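Local coordinates for protein S-adenosylmethionine dependent methyltransferase (Mesorhizobium loti, PDB 3BKW) that probably transfers a methyl group from S-adenosylmethionine to an acceptor substrate, as a Rossmann-like class I methyltransferase, at residues P168-T180 / V187-N199. Residues are numbered along the deposited sequence; the frame is centred on the assembly and turned at random.
With EDO (1,2-ethanediol), chain D; EDO (1,2-ethanediol), chain C; EDO (1,2-ethanediol), chain G.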
# COMPACT_ATOMS: atom_id res chain seq x y z
N PRO A 168 -0.04 -8.35 -18.05
CA PRO A 168 0.10 -6.99 -18.58
C PRO A 168 -0.79 -5.96 -17.90
O PRO A 168 -2.00 -6.18 -17.77
CB PRO A 168 -0.25 -7.14 -20.06
CG PRO A 168 -0.02 -8.55 -20.36
CD PRO A 168 -0.48 -9.26 -19.13
N ILE A 169 -0.18 -4.85 -17.49
CA ILE A 169 -0.86 -3.76 -16.82
C ILE A 169 -0.89 -2.55 -17.76
O ILE A 169 0.09 -2.27 -18.44
CB ILE A 169 -0.09 -3.38 -15.50
CG1 ILE A 169 -0.22 -4.52 -14.46
CG2 ILE A 169 -0.62 -2.11 -14.88
CD1 ILE A 169 0.74 -4.38 -13.23
N ASP A 170 -2.04 -1.89 -17.83
CA ASP A 170 -2.17 -0.56 -18.45
C ASP A 170 -3.11 0.28 -17.58
O ASP A 170 -3.89 -0.26 -16.77
CB ASP A 170 -2.67 -0.61 -19.90
CG ASP A 170 -4.12 -1.03 -20.00
OD1 ASP A 170 -4.38 -2.23 -19.89
OD2 ASP A 170 -4.99 -0.16 -20.18
N ARG A 171 -2.98 1.60 -17.73
CA ARG A 171 -3.81 2.59 -17.04
C ARG A 171 -3.94 2.40 -15.51
O ARG A 171 -4.95 2.74 -14.92
CB ARG A 171 -5.18 2.66 -17.73
CG ARG A 171 -5.08 3.09 -19.21
CD ARG A 171 -6.40 3.14 -19.96
NE ARG A 171 -7.32 4.20 -19.50
CZ ARG A 171 -8.49 4.06 -18.86
NH1 ARG A 171 -9.02 2.87 -18.56
NH2 ARG A 171 -9.18 5.16 -18.54
N TYR A 172 -2.89 1.88 -14.88
CA TYR A 172 -2.92 1.69 -13.42
C TYR A 172 -3.18 2.98 -12.66
O TYR A 172 -3.88 2.96 -11.63
CB TYR A 172 -1.62 1.06 -12.94
CG TYR A 172 -1.58 0.72 -11.46
CD1 TYR A 172 -2.00 -0.53 -10.98
CD2 TYR A 172 -1.06 1.64 -10.54
CE1 TYR A 172 -1.92 -0.85 -9.62
CE2 TYR A 172 -0.97 1.34 -9.18
CZ TYR A 172 -1.40 0.09 -8.72
OH TYR A 172 -1.32 -0.22 -7.38
N LEU A 173 -2.66 4.10 -13.17
CA LEU A 173 -2.85 5.39 -12.50
C LEU A 173 -4.07 6.17 -12.97
O LEU A 173 -4.31 7.30 -12.48
CB LEU A 173 -1.58 6.25 -12.60
CG LEU A 173 -0.30 5.78 -11.89
CD1 LEU A 173 -0.56 5.51 -10.40
CD2 LEU A 173 0.38 4.58 -12.53
N VAL A 174 -4.86 5.59 -13.88
CA VAL A 174 -6.08 6.23 -14.38
C VAL A 174 -7.21 5.60 -13.60
O VAL A 174 -7.63 4.48 -13.90
CB VAL A 174 -6.27 6.05 -15.89
CG1 VAL A 174 -7.51 6.82 -16.35
CG2 VAL A 174 -5.04 6.51 -16.63
N GLU A 175 -7.72 6.31 -12.60
CA GLU A 175 -8.76 5.78 -11.73
C GLU A 175 -10.12 6.02 -12.31
O GLU A 175 -10.32 6.95 -13.09
CB GLU A 175 -8.62 6.37 -10.33
CG GLU A 175 -7.34 5.93 -9.65
CD GLU A 175 -7.15 6.51 -8.27
OE1 GLU A 175 -7.58 7.67 -8.02
OE2 GLU A 175 -6.57 5.81 -7.43
N GLY A 176 -11.07 5.16 -11.91
CA GLY A 176 -12.44 5.26 -12.38
C GLY A 176 -13.09 3.91 -12.60
O GLY A 176 -12.49 2.87 -12.35
N PRO A 177 -14.33 3.94 -13.10
CA PRO A 177 -15.07 2.72 -13.37
C PRO A 177 -14.41 1.84 -14.42
O PRO A 177 -13.87 2.36 -15.41
CB PRO A 177 -16.41 3.22 -13.91
CG PRO A 177 -16.50 4.61 -13.59
CD PRO A 177 -15.14 5.14 -13.41
N ARG A 178 -14.46 0.53 -14.19
CA ARG A 178 -14.00 -0.47 -15.15
C ARG A 178 -15.19 -1.35 -15.46
O ARG A 178 -15.89 -1.82 -14.55
CB ARG A 178 -12.87 -1.30 -14.57
CG ARG A 178 -11.58 -0.53 -14.31
CD ARG A 178 -10.96 -0.08 -15.60
NE ARG A 178 -9.55 0.30 -15.46
CZ ARG A 178 -9.08 1.49 -15.08
NH1 ARG A 178 -9.89 2.47 -14.69
NH2 ARG A 178 -7.76 1.66 -15.04
N LYS A 179 -15.42 -1.57 -16.75
CA LYS A 179 -16.52 -2.41 -17.25
C LYS A 179 -16.03 -3.77 -17.73
O LYS A 179 -16.76 -4.51 -18.38
CB LYS A 179 -17.25 -1.67 -18.37
CG LYS A 179 -17.88 -0.37 -17.88
CD LYS A 179 -18.80 0.24 -18.91
CE LYS A 179 -19.50 1.49 -18.37
NZ LYS A 179 -20.47 2.02 -19.38
N THR A 180 -14.83 -4.17 -17.31
CA THR A 180 -14.22 -5.42 -17.76
C THR A 180 -14.91 -6.70 -17.26
O THR A 180 -14.72 -7.76 -17.86
CB THR A 180 -12.71 -5.40 -17.44
OG1 THR A 180 -12.55 -5.02 -16.08
CG2 THR A 180 -11.99 -4.37 -18.32
N VAL A 187 -21.53 -6.30 -13.37
CA VAL A 187 -21.02 -5.37 -12.35
C VAL A 187 -20.01 -4.39 -12.95
O VAL A 187 -19.29 -4.74 -13.91
CB VAL A 187 -20.34 -6.12 -11.16
CG1 VAL A 187 -21.34 -7.06 -10.48
CG2 VAL A 187 -19.05 -6.88 -11.61
N VAL A 188 -20.01 -3.17 -12.42
CA VAL A 188 -19.02 -2.12 -12.72
C VAL A 188 -18.22 -2.01 -11.44
O VAL A 188 -18.79 -1.87 -10.37
CB VAL A 188 -19.67 -0.76 -13.03
CG1 VAL A 188 -18.62 0.32 -13.20
CG2 VAL A 188 -20.56 -0.84 -14.28
N LYS A 189 -16.90 -2.13 -11.56
CA LYS A 189 -15.99 -2.00 -10.42
C LYS A 189 -15.27 -0.68 -10.54
O LYS A 189 -15.23 -0.08 -11.61
CB LYS A 189 -15.03 -3.17 -10.33
CG LYS A 189 -14.16 -3.47 -11.54
CD LYS A 189 -13.51 -4.82 -11.33
CE LYS A 189 -12.82 -5.33 -12.53
NZ LYS A 189 -12.37 -6.76 -12.27
N HIS A 190 -14.72 -0.23 -9.42
CA HIS A 190 -14.07 1.07 -9.32
C HIS A 190 -12.62 0.90 -9.03
O HIS A 190 -12.23 0.47 -7.94
CB HIS A 190 -14.80 1.90 -8.27
CG HIS A 190 -16.21 2.16 -8.67
ND1 HIS A 190 -16.57 3.17 -9.53
CD2 HIS A 190 -17.33 1.42 -8.46
CE1 HIS A 190 -17.87 3.11 -9.76
NE2 HIS A 190 -18.35 2.06 -9.12
N HIS A 191 -11.81 1.23 -10.04
CA HIS A 191 -10.39 1.12 -9.95
C HIS A 191 -9.84 2.28 -9.17
O HIS A 191 -10.04 3.45 -9.54
CB HIS A 191 -9.74 1.07 -11.33
CG HIS A 191 -8.25 1.04 -11.27
ND1 HIS A 191 -7.54 -0.02 -10.75
CD2 HIS A 191 -7.34 1.96 -11.66
CE1 HIS A 191 -6.25 0.26 -10.82
NE2 HIS A 191 -6.10 1.45 -11.36
N ARG A 192 -9.17 1.95 -8.06
CA ARG A 192 -8.51 2.92 -7.20
C ARG A 192 -7.19 2.29 -6.82
O ARG A 192 -7.16 1.10 -6.47
CB ARG A 192 -9.32 3.19 -5.93
CG ARG A 192 -10.56 4.06 -6.16
CD ARG A 192 -11.38 4.22 -4.88
NE ARG A 192 -12.21 3.04 -4.57
CZ ARG A 192 -13.53 2.90 -4.78
NH1 ARG A 192 -14.28 3.88 -5.26
NH2 ARG A 192 -14.11 1.76 -4.41
N THR A 193 -6.12 3.08 -6.83
CA THR A 193 -4.79 2.57 -6.48
C THR A 193 -4.74 2.25 -4.97
O THR A 193 -5.60 2.70 -4.20
CB THR A 193 -3.69 3.61 -6.84
OG1 THR A 193 -3.83 4.76 -5.99
CG2 THR A 193 -3.75 4.02 -8.34
N VAL A 194 -3.73 1.49 -4.55
CA VAL A 194 -3.54 1.18 -3.12
C VAL A 194 -3.42 2.49 -2.32
O VAL A 194 -4.05 2.66 -1.28
CB VAL A 194 -2.29 0.28 -2.84
CG1 VAL A 194 -2.14 -0.01 -1.34
CG2 VAL A 194 -2.36 -1.04 -3.64
N GLY A 195 -2.61 3.43 -2.81
CA GLY A 195 -2.45 4.73 -2.14
C GLY A 195 -3.76 5.48 -1.97
O GLY A 195 -4.04 6.00 -0.90
N THR A 196 -4.57 5.51 -3.03
CA THR A 196 -5.87 6.18 -2.96
C THR A 196 -6.75 5.57 -1.86
O THR A 196 -7.34 6.28 -1.06
CB THR A 196 -6.58 6.13 -4.30
OG1 THR A 196 -5.84 6.92 -5.25
CG2 THR A 196 -8.03 6.65 -4.20
N THR A 197 -6.83 4.25 -1.81
CA THR A 197 -7.61 3.56 -0.79
C THR A 197 -7.12 3.87 0.61
O THR A 197 -7.91 4.18 1.50
CB THR A 197 -7.57 2.03 -1.05
OG1 THR A 197 -8.19 1.78 -2.31
CG2 THR A 197 -8.24 1.20 0.07
N LEU A 198 -5.81 3.77 0.81
CA LEU A 198 -5.24 4.01 2.13
C LEU A 198 -5.36 5.47 2.56
O LEU A 198 -5.70 5.76 3.72
CB LEU A 198 -3.79 3.56 2.19
CG LEU A 198 -3.55 2.06 1.92
CD1 LEU A 198 -2.04 1.77 1.98
CD2 LEU A 198 -4.32 1.15 2.85
N ASN A 199 -5.10 6.39 1.63
CA ASN A 199 -5.24 7.82 1.94
C ASN A 199 -6.68 8.19 2.31
O ASN A 199 -6.90 8.98 3.21
CB ASN A 199 -4.78 8.66 0.76
CG ASN A 199 -3.29 8.57 0.51
OD1 ASN A 199 -2.52 8.16 1.39
ND2 ASN A 199 -2.87 9.01 -0.67
C1 EDO D . -12.99 5.95 -8.58
O1 EDO D . -12.35 4.73 -8.96
C2 EDO D . -14.50 5.76 -8.65
O2 EDO D . -14.91 5.36 -9.98
C1 EDO C . -10.99 -0.05 -3.02
O1 EDO C . -10.79 1.37 -2.83
C2 EDO C . -10.72 -0.47 -4.48
O2 EDO C . -11.82 -0.16 -5.34
C1 EDO G . -5.00 12.30 3.66
O1 EDO G . -5.39 11.02 4.17
C2 EDO G . -3.87 12.12 2.66
O2 EDO G . -2.85 11.33 3.26
O HOH W 1 -16.62 -4.45 -14.39
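Glu175 OE2 binds Thr193, the N-cap residue of helix 194-203, and Thr196 in its first turn, from just before strand 176-178, which forms a short antiparallel ladder with strand 189-191, an excursion from the Rossmann-like methyltransferase sheet. Two donors hold this one oxygen: Thr193 N at 2.8 Å on the anti side, and Thr196 OG1 at 2.6 Å on the syn lone pair. The helix dipole would probably favour the negative charge here. His191 NE2 gives a nearly straight bond (168°) to Tyr172 O, 2.7 Å away and within the imidazole plane, tying the ladder to the type I turn Arg171-Val174. With CG anti to the backbone N (chi1 176°), the imidazole reaches the turn and presents its edge to the Tyr172 ring, planes 71° apart. Beyond this T-shaped pair, Tyr172 OH is hydrogen-bonded to Glu213 of the second subunit. Arg178 lays one guanidinium face against His191 CB while NH1 and NH2 both grip Val174 O. In the ladder, Gly176 and His191 exchange two backbone bonds, as do Arg178 and Lys189; Lys189 NZ goes on to salt bridges with Glu145 and Asp181. Pro177, on the ladder face shared with His190, packs its CB 3.7 Å from Val188 CG1.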